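Long-range contacts in amino Transferase (PDB 3ELE), which probably catalyses pyridoxal-5'-phosphate-dependent transfer of amino groups, as a dimeric class I and II aminotransferase: residues 52-57 with 295-299; 81-86 with 98-104; 113-118 with 279-285; 218-223 with 244-249; 254-258 with 288-293. Where two conformers were deposited one is given. Residue numbers count along the deposited sequence, not the author numbering.

Contact 1: 52-57 with 295-299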
# COMPACT_ATOMS: atom_id res chain seq x y z
N ILE A 52 10.42 -4.27 23.07
CA ILE A 52 8.98 -3.94 23.21
C ILE A 52 8.14 -4.29 21.95
O ILE A 52 6.99 -4.66 22.08
CB ILE A 52 8.78 -2.45 23.66
CG1 ILE A 52 7.32 -2.13 24.06
CG2 ILE A 52 9.27 -1.48 22.58
CD1 ILE A 52 6.74 -3.00 25.12
N VAL A 53 8.74 -4.22 20.75
CA VAL A 53 8.09 -4.58 19.48
C VAL A 53 7.66 -6.06 19.47
O VAL A 53 6.46 -6.35 19.44
CB VAL A 53 8.98 -4.25 18.24
CG1 VAL A 53 8.38 -4.80 16.92
CG2 VAL A 53 9.20 -2.73 18.14
N ASN A 54 8.64 -6.97 19.54
CA ASN A 54 8.39 -8.42 19.54
C ASN A 54 7.56 -8.89 20.74
O ASN A 54 6.66 -9.72 20.58
CB ASN A 54 9.70 -9.22 19.41
CG ASN A 54 10.28 -9.22 17.98
OD1 ASN A 54 9.67 -8.73 17.01
ND2 ASN A 54 11.48 -9.77 17.86
N ASP A 55 7.85 -8.34 21.93
CA ASP A 55 7.05 -8.58 23.14
C ASP A 55 5.58 -8.18 22.95
O ASP A 55 4.69 -8.95 23.29
CB ASP A 55 7.62 -7.83 24.36
CG ASP A 55 8.92 -8.42 24.88
OD1 ASP A 55 9.37 -9.49 24.41
OD2 ASP A 55 9.48 -7.78 25.80
N THR A 56 5.34 -7.00 22.38
CA THR A 56 3.96 -6.53 22.13
C THR A 56 3.25 -7.37 21.08
O THR A 56 2.08 -7.70 21.27
CB THR A 56 3.88 -5.04 21.72
OG1 THR A 56 4.47 -4.20 22.72
CG2 THR A 56 2.41 -4.62 21.53
N ILE A 57 3.94 -7.70 19.97
CA ILE A 57 3.37 -8.57 18.92
C ILE A 57 2.92 -9.91 19.53
O ILE A 57 1.80 -10.38 19.25
CB ILE A 57 4.35 -8.82 17.75
CG1 ILE A 57 4.59 -7.55 16.94
CG2 ILE A 57 3.82 -9.89 16.79
CD1 ILE A 57 5.75 -7.67 15.97
N MSE A 295 0.12 -2.48 17.83
CA MSE A 295 1.45 -2.57 18.46
C MSE A 295 2.05 -1.18 18.73
O MSE A 295 2.67 -0.96 19.79
CB MSE A 295 2.39 -3.44 17.60
CG MSE A 295 3.87 -3.51 18.02
SE MSE A 295 5.00 -2.03 17.43
CE MSE A 295 4.85 -2.23 15.53
N ILE A 296 1.91 -0.25 17.78
CA ILE A 296 2.45 1.13 17.88
C ILE A 296 1.92 1.91 19.11
O ILE A 296 2.64 2.77 19.64
CB ILE A 296 2.28 1.94 16.51
CG1 ILE A 296 3.54 1.81 15.62
CG2 ILE A 296 2.06 3.42 16.70
CD1 ILE A 296 3.54 0.65 14.76
N VAL A 297 0.71 1.58 19.56
CA VAL A 297 0.09 2.19 20.75
C VAL A 297 1.01 2.09 21.98
O VAL A 297 1.10 3.05 22.75
CB VAL A 297 -1.30 1.54 21.07
CG1 VAL A 297 -1.91 2.07 22.39
CG2 VAL A 297 -2.26 1.76 19.92
N LYS A 298 1.72 0.96 22.11
CA LYS A 298 2.63 0.68 23.21
C LYS A 298 4.14 0.96 22.97
O LYS A 298 4.95 0.71 23.87
CB LYS A 298 2.43 -0.79 23.66
CG LYS A 298 0.96 -1.10 23.94
CD LYS A 298 0.75 -2.21 24.96
CE LYS A 298 -0.75 -2.36 25.31
NZ LYS A 298 -1.35 -1.12 25.93
N CYS A 299 4.48 1.52 21.80
CA CYS A 299 5.87 1.78 21.37
C CYS A 299 6.20 3.25 21.09
O CYS A 299 7.19 3.55 20.41
CB CYS A 299 6.16 0.95 20.12
SG CYS A 299 6.04 -0.78 20.45
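Apolar contacts dominate where helix 51-63 meets the C-terminal part of helix 290-296 and the residues just beyond it. Met-295, a selenomethionine, lies against one turn of the facing helix: its CG is 4.0 Å from Thr-56 CG2 and 4.2 Å from Ile-57 CG1, while its SE is 4.3 Å from Val-53 CG2. Farther along, Cys-299 presents its thiol to the start of the segment, with SG 3.9 Å from Ile-52 CG2 and 4.4 Å from Val-53 CG2. Ile-52 and Val-53, with Thr-56 and Ile-57 one turn later, thus form the contacting face, as expected for a helix packed along one side. Helix 51-63 also reaches the dimer interface, where Ile-57 packs on Ile-57 of the second subunit and Asn-54 OD1 accepts a hydrogen bond from His-70 NE2 of that subunit. No hydrogen bond crosses between the segments; polar bonds form within each. Thr-56 OG1 donates to Ile-52 O at 2.6 Å, turning its methyl group to Met-295. A type I turn from Ile-296 to Cys-299, closed by Cys-299 N to Ile-296 O at 3.1 Å, brings the carbonyl Lys-298 O to 3.7 Å from Ile-52 CG1.

Contact 2: 81-86 with 98-104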
# COMPACT_ATOMS: atom_id res chain seq x y z
N THR A 81 -4.64 4.25 17.95
CA THR A 81 -3.32 4.39 17.36
C THR A 81 -3.03 5.87 17.08
O THR A 81 -1.99 6.39 17.49
CB THR A 81 -3.18 3.51 16.12
OG1 THR A 81 -3.33 2.15 16.54
CG2 THR A 81 -1.80 3.72 15.44
N ARG A 82 -3.96 6.54 16.39
CA ARG A 82 -3.83 7.96 16.07
C ARG A 82 -3.75 8.84 17.33
O ARG A 82 -2.90 9.75 17.40
CB ARG A 82 -4.97 8.40 15.15
CG ARG A 82 -4.85 7.79 13.78
CD ARG A 82 -5.92 8.20 12.86
NE ARG A 82 -7.23 7.64 13.20
CZ ARG A 82 -8.34 8.31 13.52
NH1 ARG A 82 -8.40 9.64 13.55
NH2 ARG A 82 -9.45 7.63 13.79
N ALA A 83 -4.61 8.55 18.32
CA ALA A 83 -4.62 9.24 19.63
C ALA A 83 -3.27 9.14 20.35
O ALA A 83 -2.76 10.14 20.81
CB ALA A 83 -5.74 8.70 20.54
N ALA A 84 -2.71 7.93 20.40
CA ALA A 84 -1.38 7.65 21.00
C ALA A 84 -0.23 8.43 20.36
O ALA A 84 0.69 8.87 21.06
CB ALA A 84 -1.08 6.15 20.95
N ILE A 85 -0.27 8.58 19.03
CA ILE A 85 0.74 9.37 18.28
C ILE A 85 0.52 10.87 18.53
O ILE A 85 1.48 11.57 18.80
CB ILE A 85 0.70 9.10 16.77
CG1 ILE A 85 1.10 7.66 16.48
CG2 ILE A 85 1.64 10.08 15.97
CD1 ILE A 85 0.87 7.24 15.03
N ALA A 86 -0.73 11.35 18.45
CA ALA A 86 -1.03 12.78 18.72
C ALA A 86 -0.51 13.19 20.10
O ALA A 86 0.18 14.21 20.22
CB ALA A 86 -2.52 13.06 18.60
N ASN A 98 -4.67 16.15 17.71
CA ASN A 98 -5.61 15.14 18.22
C ASN A 98 -5.56 13.95 17.25
O ASN A 98 -4.89 14.03 16.22
CB ASN A 98 -7.01 15.74 18.44
CG ASN A 98 -7.65 16.27 17.18
OD1 ASN A 98 -7.68 15.60 16.14
ND2 ASN A 98 -8.21 17.47 17.26
N ALA A 99 -6.28 12.88 17.56
CA ALA A 99 -6.32 11.67 16.70
C ALA A 99 -6.65 12.00 15.22
O ALA A 99 -6.03 11.45 14.29
CB ALA A 99 -7.34 10.67 17.24
N ASP A 100 -7.58 12.92 15.01
CA ASP A 100 -8.03 13.29 13.66
C ASP A 100 -7.04 14.09 12.80
O ASP A 100 -7.36 14.40 11.66
CB ASP A 100 -9.39 14.02 13.73
CG ASP A 100 -10.50 13.13 14.26
OD1 ASP A 100 -10.42 11.89 14.12
OD2 ASP A 100 -11.48 13.67 14.82
N ASN A 101 -5.88 14.45 13.35
CA ASN A 101 -4.81 15.07 12.58
C ASN A 101 -3.93 13.99 11.90
O ASN A 101 -3.09 14.34 11.07
CB ASN A 101 -3.93 15.97 13.49
CG ASN A 101 -4.61 17.27 13.90
OD1 ASN A 101 -4.87 17.50 15.07
ND2 ASN A 101 -4.91 18.11 12.93
N LEU A 102 -4.14 12.70 12.22
CA LEU A 102 -3.32 11.59 11.70
C LEU A 102 -4.05 10.71 10.70
O LEU A 102 -5.27 10.57 10.79
CB LEU A 102 -2.82 10.70 12.85
CG LEU A 102 -1.64 11.14 13.73
CD1 LEU A 102 -0.39 11.30 12.86
CD2 LEU A 102 -1.92 12.40 14.52
N TYR A 103 -3.29 10.17 9.74
CA TYR A 103 -3.79 9.18 8.77
C TYR A 103 -2.73 8.08 8.74
O TYR A 103 -1.61 8.36 8.32
CB TYR A 103 -4.01 9.81 7.39
CG TYR A 103 -4.57 8.88 6.34
CD1 TYR A 103 -3.73 8.04 5.62
CD2 TYR A 103 -5.92 8.84 6.05
CE1 TYR A 103 -4.21 7.17 4.66
CE2 TYR A 103 -6.41 7.97 5.09
CZ TYR A 103 -5.55 7.14 4.39
OH TYR A 103 -6.01 6.27 3.43
N MSE A 104 -3.07 6.87 9.16
CA MSE A 104 -2.10 5.77 9.24
C MSE A 104 -1.85 5.19 7.85
O MSE A 104 -2.80 4.89 7.12
CB MSE A 104 -2.55 4.67 10.21
CG MSE A 104 -2.88 5.17 11.63
SE MSE A 104 -1.51 6.24 12.45
CE MSE A 104 -0.13 4.88 12.59
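At the apolar centre, Ile-85 lies over the strand residues Leu-102 and Met-104, the latter a selenomethionine. Ile-85 CD1 is 3.5 Å from Met-104 CE, and Ile-85 CG2 is 3.9 Å from Leu-102 CD1. Thr-81 adds its methyl group, with CG2 3.5 Å from Met-104 CE, and Ala-86 CB approaches Leu-102 CD2 at 4.2 Å. Small side chains allow the backbones to close up beside this core: the CA atoms of Ala-83 and Ala-99 are 4.2 Å apart, and Ala-83 N is 3.6 Å from Ala-99 CB. Helix 79-93 thereby packs on strand 102-105, an outermost strand of the seven-stranded mixed sheet of the large domain, as in fold type I aminotransferases. The axes of helix segment 81-86 and strand segment 102-104 make an angle of 128° between their N-to-C directions and approach to 8.7 Å.

Arg-82 spans the step from core to rim. Its CG sits 3.7 Å from Leu-102 CB and 3.9 Å from Met-104 SE, while NH1 forms a salt bridge with Asp-100 OD1 at 3.1 Å and a weak hydrogen bond to Ala-99 O, also 3.1 Å. Its NE binds Gly-77 O, and Thr-81 OG1 is hydrogen-bonded to Gln-293 O. The aliphatic part of Arg-82 therefore extends the hydrophobic layer, and its charged end ties the helix to the 3-10 segment preceding the strand.

Contact 3: 113-118 with 279-285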
# COMPACT_ATOMS: atom_id res chain seq x y z
N SER A 113 3.52 9.37 -1.40
CA SER A 113 2.63 9.14 -2.56
C SER A 113 1.27 9.82 -2.35
O SER A 113 0.81 10.58 -3.23
CB SER A 113 2.46 7.64 -2.83
OG SER A 113 3.70 7.05 -3.21
N ILE A 114 0.68 9.61 -1.17
CA ILE A 114 -0.59 10.25 -0.76
C ILE A 114 -0.52 11.77 -0.84
O ILE A 114 -1.44 12.39 -1.35
CB ILE A 114 -1.01 9.83 0.69
CG1 ILE A 114 -1.51 8.39 0.71
CG2 ILE A 114 -2.12 10.72 1.24
CD1 ILE A 114 -1.62 7.82 2.08
N CYS A 115 0.58 12.36 -0.34
CA CYS A 115 0.77 13.83 -0.37
C CYS A 115 0.83 14.41 -1.79
O CYS A 115 0.15 15.39 -2.08
CB CYS A 115 1.98 14.27 0.45
SG CYS A 115 1.77 14.07 2.24
N PHE A 116 1.63 13.80 -2.66
CA PHE A 116 1.74 14.30 -4.04
C PHE A 116 0.44 14.05 -4.81
O PHE A 116 -0.02 14.94 -5.56
CB PHE A 116 2.93 13.69 -4.78
CG PHE A 116 4.25 13.89 -4.09
CD1 PHE A 116 4.69 15.17 -3.73
CD2 PHE A 116 5.10 12.80 -3.86
CE1 PHE A 116 5.95 15.36 -3.10
CE2 PHE A 116 6.35 12.97 -3.25
CZ PHE A 116 6.77 14.25 -2.86
N ARG A 117 -0.17 12.88 -4.59
CA ARG A 117 -1.46 12.54 -5.21
C ARG A 117 -2.58 13.50 -4.77
O ARG A 117 -3.35 13.97 -5.59
CB ARG A 117 -1.82 11.09 -4.90
CG ARG A 117 -3.03 10.52 -5.63
CD ARG A 117 -2.95 10.70 -7.14
NE ARG A 117 -4.01 9.97 -7.85
CZ ARG A 117 -3.93 8.71 -8.31
NH1 ARG A 117 -2.83 7.99 -8.20
NH2 ARG A 117 -4.98 8.18 -8.93
N ALA A 118 -2.63 13.81 -3.47
CA ALA A 118 -3.63 14.75 -2.92
C ALA A 118 -3.40 16.19 -3.39
O ALA A 118 -4.34 16.91 -3.64
CB ALA A 118 -3.63 14.71 -1.37
N ALA A 279 -6.74 10.19 -1.72
CA ALA A 279 -5.50 9.77 -2.36
C ALA A 279 -5.13 8.35 -1.90
O ALA A 279 -4.79 7.51 -2.74
CB ALA A 279 -4.37 10.77 -2.07
N GLY A 280 -5.27 8.09 -0.60
CA GLY A 280 -5.01 6.76 -0.03
C GLY A 280 -5.91 5.75 -0.69
O GLY A 280 -5.43 4.72 -1.17
N ARG A 281 -7.19 6.07 -0.78
CA ARG A 281 -8.18 5.22 -1.46
C ARG A 281 -7.83 4.96 -2.94
O ARG A 281 -7.83 3.80 -3.39
CB ARG A 281 -9.56 5.86 -1.34
CG ARG A 281 -10.70 4.98 -1.77
CD ARG A 281 -11.99 5.70 -1.52
NE ARG A 281 -13.11 5.03 -2.15
CZ ARG A 281 -14.37 5.46 -2.13
NH1 ARG A 281 -14.71 6.60 -1.58
NH2 ARG A 281 -15.30 4.74 -2.75
N ALA A 282 -7.49 6.04 -3.67
CA ALA A 282 -7.11 5.96 -5.11
C ALA A 282 -5.86 5.11 -5.41
O ALA A 282 -5.74 4.54 -6.50
CB ALA A 282 -6.88 7.35 -5.66
N LEU A 283 -4.95 5.06 -4.44
CA LEU A 283 -3.69 4.30 -4.54
C LEU A 283 -3.85 2.84 -4.17
O LEU A 283 -2.87 2.11 -4.18
CB LEU A 283 -2.61 4.97 -3.67
CG LEU A 283 -2.11 6.33 -4.18
CD1 LEU A 283 -1.46 7.13 -3.06
CD2 LEU A 283 -1.13 6.16 -5.33
N GLY A 284 -5.07 2.41 -3.84
CA GLY A 284 -5.37 1.03 -3.48
C GLY A 284 -5.16 0.69 -2.02
O GLY A 284 -5.08 -0.49 -1.70
N TYR A 285 -5.05 1.70 -1.15
CA TYR A 285 -4.81 1.47 0.28
C TYR A 285 -6.16 1.34 0.97
O TYR A 285 -7.06 2.12 0.68
CB TYR A 285 -4.02 2.60 0.95
CG TYR A 285 -2.75 3.07 0.28
CD1 TYR A 285 -1.92 2.20 -0.42
CD2 TYR A 285 -2.30 4.39 0.43
CE1 TYR A 285 -0.71 2.65 -1.01
CE2 TYR A 285 -1.09 4.83 -0.15
CZ TYR A 285 -0.31 3.93 -0.88
OH TYR A 285 0.89 4.25 -1.47
O HOH W 1 -3.79 5.31 -8.08
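Ile-114 is the main bump on helix 108-119 and lies against Gly-280, with CG1 3.9 Å from Gly-280 CA; the same atom meets the edge of the Tyr-285 ring, 3.7 Å from CE2. In return, the small knob Ala-279 settles between successive turns: its CB is 3.4 Å from Ile-114 O, 3.8 Å from Ala-118 N and 3.8 Å from Arg-117 CG. Leu-283 pushes its CD1 to 3.8 Å from Ile-114 N and 4.0 Å from Ser-113 CB. The Arg-117 guanidinium lies with one face over Ala-282 CB, and a water links Arg-117 NH1 (2.8 Å) to Ala-282 O (2.6 Å). Gly-284, at positive phi, ends helix 269-282 in a Schellman motif that directs Tyr-285 back to Ile-114. This is helix-helix packing beside the dimer interface of a fold type I aminotransferase; helix 108-119 begins with Ala-108 and Ala-109 of the cofactor pocket.

Contact 4: 218-223 with 244-249. With PLP (pyridoxal-5'-phosphate), chain E.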
# COMPACT_ATOMS: atom_id res chain seq x y z
N GLU A 218 10.24 12.67 7.28
CA GLU A 218 10.93 12.51 8.59
C GLU A 218 11.27 11.13 9.15
O GLU A 218 11.37 11.00 10.38
CB GLU A 218 10.09 13.21 9.64
CG GLU A 218 9.82 14.66 9.37
CD GLU A 218 9.53 15.42 10.63
OE1 GLU A 218 8.91 14.84 11.56
OE2 GLU A 218 9.96 16.58 10.71
N PRO A 219 11.53 10.11 8.29
CA PRO A 219 11.79 8.79 8.90
C PRO A 219 13.07 8.67 9.74
O PRO A 219 13.14 7.75 10.58
CB PRO A 219 11.79 7.83 7.69
CG PRO A 219 12.29 8.66 6.55
CD PRO A 219 11.69 10.06 6.82
N TYR A 220 14.06 9.56 9.54
CA TYR A 220 15.32 9.59 10.32
C TYR A 220 15.28 10.52 11.54
O TYR A 220 16.31 10.70 12.20
CB TYR A 220 16.52 10.00 9.44
CG TYR A 220 16.70 9.10 8.25
CD1 TYR A 220 17.27 7.86 8.40
CD2 TYR A 220 16.27 9.48 6.97
CE1 TYR A 220 17.42 7.00 7.32
CE2 TYR A 220 16.41 8.61 5.87
CZ TYR A 220 16.99 7.36 6.08
OH TYR A 220 17.16 6.45 5.08
N ARG A 221 14.10 11.10 11.86
CA ARG A 221 13.93 12.06 12.97
C ARG A 221 14.67 11.69 14.25
O ARG A 221 15.36 12.54 14.80
CB ARG A 221 12.43 12.33 13.26
CG ARG A 221 12.16 13.14 14.57
CD ARG A 221 10.75 13.66 14.67
NE ARG A 221 10.61 14.89 13.90
CZ ARG A 221 11.00 16.09 14.31
NH1 ARG A 221 11.61 16.29 15.47
NH2 ARG A 221 10.82 17.12 13.52
N GLU A 222 14.54 10.43 14.69
CA GLU A 222 15.19 9.98 15.93
C GLU A 222 16.64 9.50 15.73
O GLU A 222 17.33 9.27 16.72
CB GLU A 222 14.38 8.91 16.67
CG GLU A 222 12.99 9.37 17.14
CD GLU A 222 11.97 9.46 16.03
OE1 GLU A 222 12.07 8.68 15.05
OE2 GLU A 222 11.06 10.33 16.15
N ILE A 223 17.07 9.32 14.47
CA ILE A 223 18.45 8.95 14.14
C ILE A 223 19.22 10.26 13.99
O ILE A 223 19.48 10.73 12.89
CB ILE A 223 18.56 8.03 12.88
CG1 ILE A 223 17.64 6.79 13.05
CG2 ILE A 223 20.04 7.64 12.61
CD1 ILE A 223 18.09 5.54 12.30
N TYR A 244 5.94 10.28 8.09
CA TYR A 244 6.75 9.55 9.01
C TYR A 244 6.53 8.04 8.83
O TYR A 244 5.54 7.62 8.24
CB TYR A 244 6.40 10.01 10.43
CG TYR A 244 7.26 9.37 11.49
CD1 TYR A 244 8.57 9.83 11.73
CD2 TYR A 244 6.81 8.25 12.20
CE1 TYR A 244 9.38 9.22 12.67
CE2 TYR A 244 7.62 7.63 13.16
CZ TYR A 244 8.90 8.12 13.39
OH TYR A 244 9.68 7.49 14.34
N SER A 245 7.50 7.26 9.27
CA SER A 245 7.37 5.82 9.35
C SER A 245 8.26 5.28 10.46
O SER A 245 9.19 5.97 10.90
CB SER A 245 7.68 5.14 8.02
OG SER A 245 9.07 5.02 7.80
N TYR A 246 7.97 4.06 10.89
CA TYR A 246 8.73 3.36 11.93
C TYR A 246 9.82 2.44 11.35
O TYR A 246 10.36 1.60 12.07
CB TYR A 246 7.76 2.61 12.86
CG TYR A 246 6.84 3.57 13.58
CD1 TYR A 246 5.63 3.97 12.99
CD2 TYR A 246 7.17 4.11 14.82
CE1 TYR A 246 4.78 4.87 13.62
CE2 TYR A 246 6.30 5.03 15.48
CZ TYR A 246 5.12 5.40 14.86
OH TYR A 246 4.24 6.29 15.45
N SER A 247 10.18 2.65 10.07
CA SER A 247 11.18 1.85 9.37
C SER A 247 12.57 1.97 9.99
O SER A 247 13.28 0.97 10.08
CB SER A 247 11.21 2.20 7.88
OG SER A 247 9.93 2.00 7.26
N LYS A 248 12.95 3.17 10.44
CA LYS A 248 14.27 3.41 11.06
C LYS A 248 14.27 3.47 12.58
O LYS A 248 15.18 2.92 13.23
CB LYS A 248 14.89 4.70 10.50
CG LYS A 248 15.46 4.56 9.11
CD LYS A 248 14.44 4.67 8.01
CE LYS A 248 14.97 4.14 6.69
NZ LYS A 248 13.91 4.22 5.65
N SER A 249 13.25 4.14 13.13
CA SER A 249 13.10 4.32 14.57
C SER A 249 12.93 2.99 15.31
O SER A 249 13.58 2.77 16.30
CB SER A 249 11.95 5.29 14.88
OG SER A 249 10.71 4.75 14.51
N1 PLP E . 12.51 8.80 2.74
C2 PLP E . 13.90 8.67 2.79
C2A PLP E . 14.75 9.89 2.74
C3 PLP E . 14.49 7.39 2.93
O3 PLP E . 15.85 7.26 2.99
C4 PLP E . 13.68 6.23 2.97
C4A PLP E . 14.38 4.92 2.66
O4A PLP E . 14.51 4.56 1.49
C5 PLP E . 12.26 6.39 2.92
C6 PLP E . 11.69 7.68 2.80
C5A PLP E . 11.30 5.22 2.92
O4P PLP E . 10.87 4.86 4.19
P PLP E . 9.74 3.71 4.29
O1P PLP E . 8.84 3.99 5.46
O2P PLP E . 10.40 2.39 4.56
O3P PLP E . 8.92 3.62 3.04
O HOH W 2 11.66 5.65 11.23
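Lysine and cofactor aldehyde meet here without a bond between them: Lys-248 NZ stands 3.1 Å from PLP C4A, and the cofactor is modelled with its O4A oxygen in place. By analogy with fold type I aminotransferases, Lys-248 is probably the lysine that forms the internal aldimine. Its side chain runs along the 218-223 loop, with CB 3.5 Å from Pro-219 O and 3.8 Å from Ile-223 CD1, and CE 3.6 Å from Tyr-220 OH.

Two overlapping type I turns, Glu-218 to Arg-221 and Tyr-220 to Ile-223, shape that loop, and Arg-221 braces it by a salt bridge to Glu-218 (NE to OE1, 2.9 Å). Away from the cofactor, the Tyr-244 ring edge faces Glu-218 O, 3.3 Å from CD1. Its OH donates to Glu-222 OE1 at 2.8 Å and accepts from Ser-249 OG at 2.9 Å. A water donates to Pro-219 O (2.7 Å) and Ser-245 O (2.5 Å) and accepts from Ser-249 N (2.9 Å), joining the two backbones.

Tyr-220 OH hydrogen-bonds PLP O3 at 2.6 Å, Ser-245 OG donates to PLP O1P at 2.6 Å, and Ser-247 OG lies 2.8 Å from PLP O2P. The two segments thus hold O3 of the ring and the phosphate at separate points, leaving C4A beside the Lys-248 amine, consistent with internal aldimine formation.

Contact 5: 254-258 with 288-293. With PLP (pyridoxal-5'-phosphate), chain E.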
# COMPACT_ATOMS: atom_id res chain seq x y z
N GLY A 254 10.31 -3.53 6.57
CA GLY A 254 9.47 -4.49 5.88
C GLY A 254 8.05 -4.58 6.40
O GLY A 254 7.23 -5.18 5.72
N GLU A 255 7.74 -4.02 7.57
CA GLU A 255 6.38 -4.08 8.16
C GLU A 255 5.37 -3.04 7.64
O GLU A 255 4.15 -3.24 7.76
CB GLU A 255 6.46 -4.11 9.69
CG GLU A 255 7.40 -5.21 10.27
CD GLU A 255 7.14 -6.64 9.80
OE1 GLU A 255 6.21 -6.89 8.99
OE2 GLU A 255 7.86 -7.56 10.25
N ARG A 256 5.86 -1.96 7.03
CA ARG A 256 5.03 -0.96 6.33
C ARG A 256 4.04 -0.26 7.27
O ARG A 256 2.84 -0.52 7.23
CB ARG A 256 4.30 -1.60 5.11
CG ARG A 256 5.14 -2.57 4.26
CD ARG A 256 6.50 -2.03 3.92
NE ARG A 256 6.44 -0.80 3.15
CZ ARG A 256 7.24 0.27 3.26
NH1 ARG A 256 8.15 0.38 4.21
NH2 ARG A 256 7.04 1.29 2.44
N ILE A 257 4.56 0.59 8.14
CA ILE A 257 3.71 1.35 9.07
C ILE A 257 4.25 2.77 9.27
O ILE A 257 5.40 2.98 9.65
CB ILE A 257 3.51 0.57 10.41
CG1 ILE A 257 2.57 1.32 11.37
CG2 ILE A 257 4.88 0.21 11.06
CD1 ILE A 257 1.18 1.57 10.86
N GLY A 258 3.41 3.75 8.97
CA GLY A 258 3.77 5.12 9.16
C GLY A 258 2.54 5.99 9.19
O GLY A 258 1.45 5.51 9.48
N ALA A 288 -3.65 0.65 7.17
CA ALA A 288 -2.32 0.21 7.59
C ALA A 288 -2.49 -1.14 8.27
O ALA A 288 -3.58 -1.41 8.79
CB ALA A 288 -1.68 1.21 8.54
N PRO A 289 -1.42 -1.99 8.28
CA PRO A 289 -1.57 -3.29 8.91
C PRO A 289 -2.03 -3.21 10.38
O PRO A 289 -1.37 -2.59 11.23
CB PRO A 289 -0.19 -3.92 8.75
CG PRO A 289 0.39 -3.25 7.57
CD PRO A 289 -0.06 -1.84 7.72
N SER A 290 -3.17 -3.84 10.64
CA SER A 290 -3.87 -3.79 11.92
C SER A 290 -3.00 -4.23 13.11
O SER A 290 -3.01 -3.57 14.15
CB SER A 290 -5.15 -4.62 11.83
OG SER A 290 -5.96 -4.44 12.97
N LEU A 291 -2.24 -5.31 12.95
CA LEU A 291 -1.35 -5.83 14.01
C LEU A 291 -0.35 -4.75 14.43
O LEU A 291 -0.16 -4.51 15.64
CB LEU A 291 -0.60 -7.10 13.55
CG LEU A 291 0.55 -7.64 14.41
CD1 LEU A 291 -0.00 -7.97 15.76
CD2 LEU A 291 1.21 -8.86 13.77
N PHE A 292 0.22 -4.07 13.43
CA PHE A 292 1.22 -3.00 13.66
C PHE A 292 0.60 -1.71 14.19
O PHE A 292 1.22 -1.06 15.02
CB PHE A 292 2.13 -2.81 12.44
CG PHE A 292 2.87 -4.07 12.07
CD1 PHE A 292 3.80 -4.63 12.94
CD2 PHE A 292 2.62 -4.73 10.88
CE1 PHE A 292 4.45 -5.82 12.62
CE2 PHE A 292 3.28 -5.92 10.55
CZ PHE A 292 4.17 -6.46 11.41
N GLN A 293 -0.61 -1.35 13.76
CA GLN A 293 -1.32 -0.20 14.35
C GLN A 293 -1.53 -0.39 15.85
O GLN A 293 -1.25 0.53 16.63
CB GLN A 293 -2.70 0.04 13.73
CG GLN A 293 -2.69 0.50 12.27
CD GLN A 293 -4.04 1.03 11.83
OE1 GLN A 293 -4.63 1.86 12.52
NE2 GLN A 293 -4.53 0.57 10.67
N1 PLP E . 12.51 8.80 2.74
C2 PLP E . 13.90 8.67 2.79
C2A PLP E . 14.75 9.89 2.74
C3 PLP E . 14.49 7.39 2.93
O3 PLP E . 15.85 7.26 2.99
C4 PLP E . 13.68 6.23 2.97
C4A PLP E . 14.38 4.92 2.66
O4A PLP E . 14.51 4.56 1.49
C5 PLP E . 12.26 6.39 2.92
C6 PLP E . 11.69 7.68 2.80
C5A PLP E . 11.30 5.22 2.92
O4P PLP E . 10.87 4.86 4.19
P PLP E . 9.74 3.71 4.29
O1P PLP E . 8.84 3.99 5.46
O2P PLP E . 10.40 2.39 4.56
O3P PLP E . 8.92 3.62 3.04
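The phosphate site of the PLP pocket is supplied in part by the 254-258 loop, whose Arg-256 donates from NH1 to PLP O2P at 3.0 Å and from NH2 to PLP O3P at 3.1 Å. NH1 also bonds Pro-253 O. Behind this arginine the loop rests on the start of helix 290-296. Pro-289, at the N-cap position, brings its CD to 3.2 Å from Arg-256 O and its CG to 3.8 Å from Glu-255 O. Ile-257 fills the adjoining space, with CD1 3.7 Å from Ala-288 CB and CB 4.2 Å from Phe-292 CB. Glu-255 CB sits over the face of the Phe-292 ring in a CH-pi contact, 3.8 Å from the centroid and 14° off the normal.

On the helix side, Gln-293 NE2 donates to Ala-288 O at 2.9 Å, and Gln-293 OE1 accepts from Asp-78 N. Glu-255 accepts two bonds from the second subunit, OE2 from its His-70 ND1 and OE1 from its Leu-291 N. No hydrogen bond links the two segments themselves: they meet through van der Waals and CH-pi contact, while Arg-256 turns to the phosphate and the Glu-255 carboxylate to the other subunit.

In the fold
Contacts 4 and 5 meet at the cofactor: their centres are about 14 Å apart, both bind the PLP phosphate, and a probable hydrogen bond joins Tyr-246 N to Ile-257 O at 3.1 Å. Contact 1 lies about 11 Å from contact 5, centre to centre, and shares helix 290-296; Ile-296 CD1 touches Ile-257 CG1 at 3.6 Å. Contact 2 reaches the same helix through Thr-81 OG1 and Gln-293 O, 2.6 Å apart, and touches contact 4 where Ile-85 CD1 meets Tyr-246 OH at 3.5 Å. Tyr-103 connects it to contact 3, its OH 3.6 Å from Gly-280 CA. Contacts 1, 3 and 5 touch the second subunit; contact 4 weakly reaches its Tyr-72 through Lys-248 NZ.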